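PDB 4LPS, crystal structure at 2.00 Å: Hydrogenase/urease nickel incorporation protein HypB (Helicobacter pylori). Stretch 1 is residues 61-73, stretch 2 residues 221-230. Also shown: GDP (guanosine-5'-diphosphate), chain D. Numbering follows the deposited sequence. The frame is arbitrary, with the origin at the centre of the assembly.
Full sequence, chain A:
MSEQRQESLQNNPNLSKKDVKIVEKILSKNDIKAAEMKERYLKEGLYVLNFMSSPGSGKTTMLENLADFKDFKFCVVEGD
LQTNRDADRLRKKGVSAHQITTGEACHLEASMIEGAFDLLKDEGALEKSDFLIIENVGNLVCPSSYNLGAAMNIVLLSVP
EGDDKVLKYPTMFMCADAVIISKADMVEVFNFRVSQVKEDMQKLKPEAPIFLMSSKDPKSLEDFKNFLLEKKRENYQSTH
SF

Stretch 1 61-73: TMLENLADFKDFK
Stretch 2, residues 221-230: LEDFKNFLLE

Stretch 1 begins in a helix already under way at Thr61 (phi/psi near -60/-40) and passes into two type I turns, Leu66 to Phe69 and Phe69 to Phe72, closed by Phe69 N to Leu66 O (3.1 Å) and Phe72 N to Phe69 O (2.9 Å). Stretch 2 is helical throughout, with i+4 bonds from Lys225 N to Leu221 O (2.9 Å) through Glu230 N to Asn226 O (3.0 Å). The helix axes cross at -80° and approach no closer than 10.8 Å, so side chains fill the gap; Leu66 CA lies 6.9 Å from Leu221 CA, and Phe69 CA 7.9 Å from Glu222 CA. Together the stretches bury 602 Å².

Apolar side chains, most of them buried, pack at van der Waals distance and exclude water. Leu221 (chi1 -96°, chi2 m) meets the helix, its CD1 4.2 Å from both Met62 CG and Leu66 CD2, and its CG 3.9 Å from Asn65 CB. Met62 (t, t, p) brings SD obliquely to the Phe224 ring, 4.3 Å from CE2. Beyond the first turn, Phe72 (t) places CZ 3.6 Å from Leu228 CD1 (Leu228 m, t), while Leu229 CD2 lies at the ring edge, 4.3 Å from Phe72 CD1.

Phe69 (m, chi2 -71°) has Leu221 CB at its edge, 3.8 Å from CE2, and its CZ 3.6 Å from Glu222 CA. Lys225 CE covers one face, 4.3 Å from the Phe69 ring centroid, a CH-pi contact favoured by the polarised methylene beside the ammonium.

Lys225 (t, -91°, m, t) lays its aliphatic chain along Leu66 and Phe72 (CG to Phe72 CB, 3.9 Å), then donates NZ to Asp71 OD2 at 2.6 Å, a salt bridge with Asp71 in chi1 p. NZ also donates to Asn226 OD1 (2.7 Å), anchoring the ammonium twice.

Thr61 N (2.9 Å) and OG1 (2.6 Å) donate to GDP O1A.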

# COMPACT_ATOMS: atom_id res chain seq x y z
N THR A 61 -8.76 0.47 -6.68
CA THR A 61 -8.88 -0.13 -8.00
C THR A 61 -7.79 -1.17 -8.22
O THR A 61 -8.04 -2.25 -8.76
CB THR A 61 -8.80 0.93 -9.12
OG1 THR A 61 -9.90 1.85 -8.99
CG2 THR A 61 -8.86 0.27 -10.49
N MET A 62 -6.58 -0.83 -7.79
CA MET A 62 -5.45 -1.75 -7.91
C MET A 62 -5.70 -3.05 -7.15
O MET A 62 -5.45 -4.14 -7.67
CB MET A 62 -4.17 -1.10 -7.39
CG MET A 62 -2.94 -1.95 -7.58
SD MET A 62 -1.52 -1.22 -6.74
CE MET A 62 -2.04 -1.42 -5.04
N LEU A 63 -6.20 -2.93 -5.92
CA LEU A 63 -6.50 -4.10 -5.10
C LEU A 63 -7.62 -4.93 -5.72
O LEU A 63 -7.58 -6.16 -5.67
CB LEU A 63 -6.87 -3.68 -3.67
CG LEU A 63 -5.76 -2.99 -2.86
CD1 LEU A 63 -6.25 -2.63 -1.47
CD2 LEU A 63 -4.54 -3.88 -2.76
N GLU A 64 -8.63 -4.25 -6.28
CA GLU A 64 -9.70 -4.94 -7.00
C GLU A 64 -9.14 -5.78 -8.14
O GLU A 64 -9.57 -6.91 -8.36
CB GLU A 64 -10.72 -3.94 -7.54
CG GLU A 64 -11.64 -3.31 -6.50
CD GLU A 64 -12.51 -2.21 -7.08
OE1 GLU A 64 -11.99 -1.38 -7.86
OE2 GLU A 64 -13.72 -2.18 -6.77
N ASN A 65 -8.17 -5.22 -8.86
CA ASN A 65 -7.53 -5.92 -9.97
C ASN A 65 -6.60 -7.04 -9.51
O ASN A 65 -6.47 -8.06 -10.19
CB ASN A 65 -6.76 -4.92 -10.83
CG ASN A 65 -7.68 -4.04 -11.66
OD1 ASN A 65 -8.77 -4.45 -12.05
ND2 ASN A 65 -7.24 -2.81 -11.92
N LEU A 66 -5.96 -6.86 -8.36
CA LEU A 66 -5.08 -7.89 -7.80
C LEU A 66 -5.87 -9.13 -7.37
O LEU A 66 -5.35 -10.24 -7.39
CB LEU A 66 -4.28 -7.33 -6.62
CG LEU A 66 -3.06 -6.47 -6.94
CD1 LEU A 66 -2.47 -5.88 -5.66
CD2 LEU A 66 -2.01 -7.28 -7.69
N ALA A 67 -7.12 -8.92 -6.97
CA ALA A 67 -7.99 -10.02 -6.57
C ALA A 67 -8.26 -11.02 -7.70
O ALA A 67 -8.74 -12.13 -7.45
CB ALA A 67 -9.31 -9.47 -6.05
N ASP A 68 -7.95 -10.62 -8.93
CA ASP A 68 -8.16 -11.50 -10.08
C ASP A 68 -7.06 -12.53 -10.24
O ASP A 68 -7.18 -13.47 -11.03
CB ASP A 68 -8.30 -10.67 -11.36
CG ASP A 68 -9.54 -9.80 -11.37
OD1 ASP A 68 -10.54 -10.19 -10.73
OD2 ASP A 68 -9.53 -8.74 -12.03
N PHE A 69 -5.97 -12.37 -9.49
CA PHE A 69 -4.89 -13.35 -9.52
C PHE A 69 -5.06 -14.36 -8.39
O PHE A 69 -4.93 -14.02 -7.21
CB PHE A 69 -3.53 -12.66 -9.44
CG PHE A 69 -3.25 -11.73 -10.58
CD1 PHE A 69 -3.00 -12.23 -11.85
CD2 PHE A 69 -3.22 -10.35 -10.39
CE1 PHE A 69 -2.75 -11.37 -12.92
CE2 PHE A 69 -2.96 -9.50 -11.44
CZ PHE A 69 -2.72 -10.01 -12.71
N LYS A 70 -5.38 -15.59 -8.77
CA LYS A 70 -5.74 -16.62 -7.81
C LYS A 70 -4.55 -17.07 -6.98
O LYS A 70 -4.70 -17.55 -5.85
CB LYS A 70 -6.38 -17.81 -8.54
CG LYS A 70 -7.73 -17.47 -9.15
CD LYS A 70 -8.60 -16.74 -8.14
CE LYS A 70 -9.01 -15.35 -8.63
NZ LYS A 70 -9.86 -14.65 -7.64
N ASP A 71 -3.35 -16.88 -7.53
CA ASP A 71 -2.12 -17.19 -6.80
C ASP A 71 -1.73 -16.06 -5.85
O ASP A 71 -0.71 -16.14 -5.17
CB ASP A 71 -0.98 -17.48 -7.77
CG ASP A 71 -0.67 -16.30 -8.68
OD1 ASP A 71 -1.58 -15.49 -8.93
OD2 ASP A 71 0.49 -16.19 -9.14
N PHE A 72 -2.56 -15.01 -5.79
CA PHE A 72 -2.29 -13.89 -4.90
C PHE A 72 -3.38 -13.82 -3.84
O PHE A 72 -4.44 -13.24 -4.06
CB PHE A 72 -2.20 -12.58 -5.69
CG PHE A 72 -1.69 -11.43 -4.88
CD1 PHE A 72 -0.39 -11.43 -4.40
CD2 PHE A 72 -2.50 -10.33 -4.62
CE1 PHE A 72 0.09 -10.37 -3.66
CE2 PHE A 72 -2.02 -9.26 -3.88
CZ PHE A 72 -0.73 -9.28 -3.40
N LYS A 73 -3.08 -14.40 -2.68
CA LYS A 73 -4.06 -14.57 -1.61
C LYS A 73 -3.87 -13.51 -0.54
O LYS A 73 -2.84 -13.49 0.15
CB LYS A 73 -3.94 -15.96 -0.99
CG LYS A 73 -4.06 -17.10 -1.99
CD LYS A 73 -3.58 -18.39 -1.37
CE LYS A 73 -3.45 -19.48 -2.42
NZ LYS A 73 -2.81 -20.71 -1.87
N LEU A 221 -0.19 -5.23 -13.95
CA LEU A 221 -0.72 -5.76 -12.70
C LEU A 221 -0.03 -7.08 -12.38
O LEU A 221 0.36 -7.34 -11.25
CB LEU A 221 -2.23 -5.97 -12.78
CG LEU A 221 -3.18 -4.89 -12.26
CD1 LEU A 221 -2.90 -4.57 -10.80
CD2 LEU A 221 -3.10 -3.63 -13.12
N GLU A 222 0.10 -7.90 -13.42
CA GLU A 222 0.73 -9.21 -13.30
C GLU A 222 2.19 -9.10 -12.89
O GLU A 222 2.68 -9.89 -12.08
CB GLU A 222 0.59 -9.97 -14.62
CG GLU A 222 1.19 -11.36 -14.63
CD GLU A 222 0.79 -12.16 -15.86
OE1 GLU A 222 0.30 -13.29 -15.70
OE2 GLU A 222 0.97 -11.64 -16.98
N ASP A 223 2.89 -8.13 -13.46
CA ASP A 223 4.30 -7.92 -13.14
C ASP A 223 4.47 -7.50 -11.69
O ASP A 223 5.39 -7.97 -11.01
CB ASP A 223 4.92 -6.87 -14.07
CG ASP A 223 5.17 -7.41 -15.47
OD1 ASP A 223 4.99 -8.63 -15.68
OD2 ASP A 223 5.54 -6.61 -16.36
N PHE A 224 3.59 -6.63 -11.22
CA PHE A 224 3.68 -6.13 -9.85
C PHE A 224 3.32 -7.23 -8.87
O PHE A 224 3.90 -7.33 -7.79
CB PHE A 224 2.77 -4.91 -9.65
CG PHE A 224 2.81 -4.36 -8.25
CD1 PHE A 224 3.96 -3.78 -7.75
CD2 PHE A 224 1.69 -4.43 -7.43
CE1 PHE A 224 4.01 -3.27 -6.46
CE2 PHE A 224 1.72 -3.93 -6.13
CZ PHE A 224 2.89 -3.35 -5.65
N LYS A 225 2.34 -8.06 -9.24
CA LYS A 225 1.93 -9.20 -8.43
C LYS A 225 3.09 -10.17 -8.22
O LYS A 225 3.33 -10.64 -7.11
CB LYS A 225 0.74 -9.91 -9.08
CG LYS A 225 0.20 -11.13 -8.33
CD LYS A 225 0.87 -12.44 -8.76
CE LYS A 225 0.51 -12.82 -10.18
NZ LYS A 225 1.16 -14.10 -10.58
N ASN A 226 3.80 -10.48 -9.30
CA ASN A 226 4.93 -11.41 -9.24
C ASN A 226 6.06 -10.83 -8.41
O ASN A 226 6.77 -11.56 -7.72
CB ASN A 226 5.42 -11.75 -10.65
CG ASN A 226 4.49 -12.70 -11.38
OD1 ASN A 226 3.78 -13.49 -10.76
ND2 ASN A 226 4.50 -12.62 -12.71
N PHE A 227 6.23 -9.51 -8.50
CA PHE A 227 7.18 -8.79 -7.66
C PHE A 227 6.89 -9.00 -6.18
O PHE A 227 7.79 -9.28 -5.39
CB PHE A 227 7.15 -7.30 -8.02
CG PHE A 227 7.86 -6.42 -7.03
CD1 PHE A 227 9.25 -6.37 -7.01
CD2 PHE A 227 7.15 -5.62 -6.15
CE1 PHE A 227 9.91 -5.56 -6.10
CE2 PHE A 227 7.80 -4.80 -5.25
CZ PHE A 227 9.19 -4.77 -5.23
N LEU A 228 5.62 -8.86 -5.82
CA LEU A 228 5.20 -9.04 -4.43
C LEU A 228 5.42 -10.47 -3.97
O LEU A 228 5.84 -10.71 -2.84
CB LEU A 228 3.73 -8.65 -4.27
CG LEU A 228 3.38 -7.17 -4.46
CD1 LEU A 228 1.90 -6.94 -4.24
CD2 LEU A 228 4.20 -6.30 -3.53
N LEU A 229 5.13 -11.42 -4.86
CA LEU A 229 5.30 -12.84 -4.56
C LEU A 229 6.76 -13.16 -4.28
O LEU A 229 7.07 -13.95 -3.39
CB LEU A 229 4.78 -13.70 -5.73
CG LEU A 229 3.27 -13.89 -5.84
CD1 LEU A 229 2.94 -14.82 -7.00
CD2 LEU A 229 2.69 -14.42 -4.54
N GLU A 230 7.65 -12.56 -5.06
CA GLU A 230 9.08 -12.80 -4.89
C GLU A 230 9.58 -12.14 -3.61
O GLU A 230 10.46 -12.67 -2.92
CB GLU A 230 9.85 -12.28 -6.10
CG GLU A 230 11.36 -12.19 -5.89
CD GLU A 230 12.02 -13.54 -5.68
OE1 GLU A 230 11.40 -14.58 -6.02
OE2 GLU A 230 13.15 -13.57 -5.16
PB GDP D . -8.05 5.47 -4.41
O1B GDP D . -8.93 6.56 -3.87
O2B GDP D . -8.37 4.15 -3.76
O3B GDP D . -6.60 5.78 -4.13
O3A GDP D . -8.24 5.37 -6.00
PA GDP D . -9.56 4.77 -6.70
O1A GDP D . -9.43 3.29 -6.88
O2A GDP D . -10.81 5.12 -5.93
O5' GDP D . -9.53 5.48 -8.13
C5' GDP D . -9.99 6.82 -8.30
C4' GDP D . -10.37 7.02 -9.75
O4' GDP D . -9.26 6.71 -10.59
C3' GDP D . -11.49 6.08 -10.16
O3' GDP D . -12.38 6.80 -11.01
C2' GDP D . -10.82 4.99 -10.97
O2' GDP D . -11.69 4.52 -11.99
C1' GDP D . -9.64 5.73 -11.56
N9 GDP D . -8.49 4.85 -11.85
C8 GDP D . -7.90 3.96 -11.03
N7 GDP D . -6.85 3.36 -11.66
C5 GDP D . -6.75 3.90 -12.89
C6 GDP D . -5.87 3.74 -14.07
O6 GDP D . -4.92 2.92 -14.06
N1 GDP D . -6.11 4.49 -15.15
C2 GDP D . -7.12 5.38 -15.19
N2 GDP D . -7.32 6.11 -16.31
N3 GDP D . -7.96 5.58 -14.15
C4 GDP D . -7.83 4.88 -13.00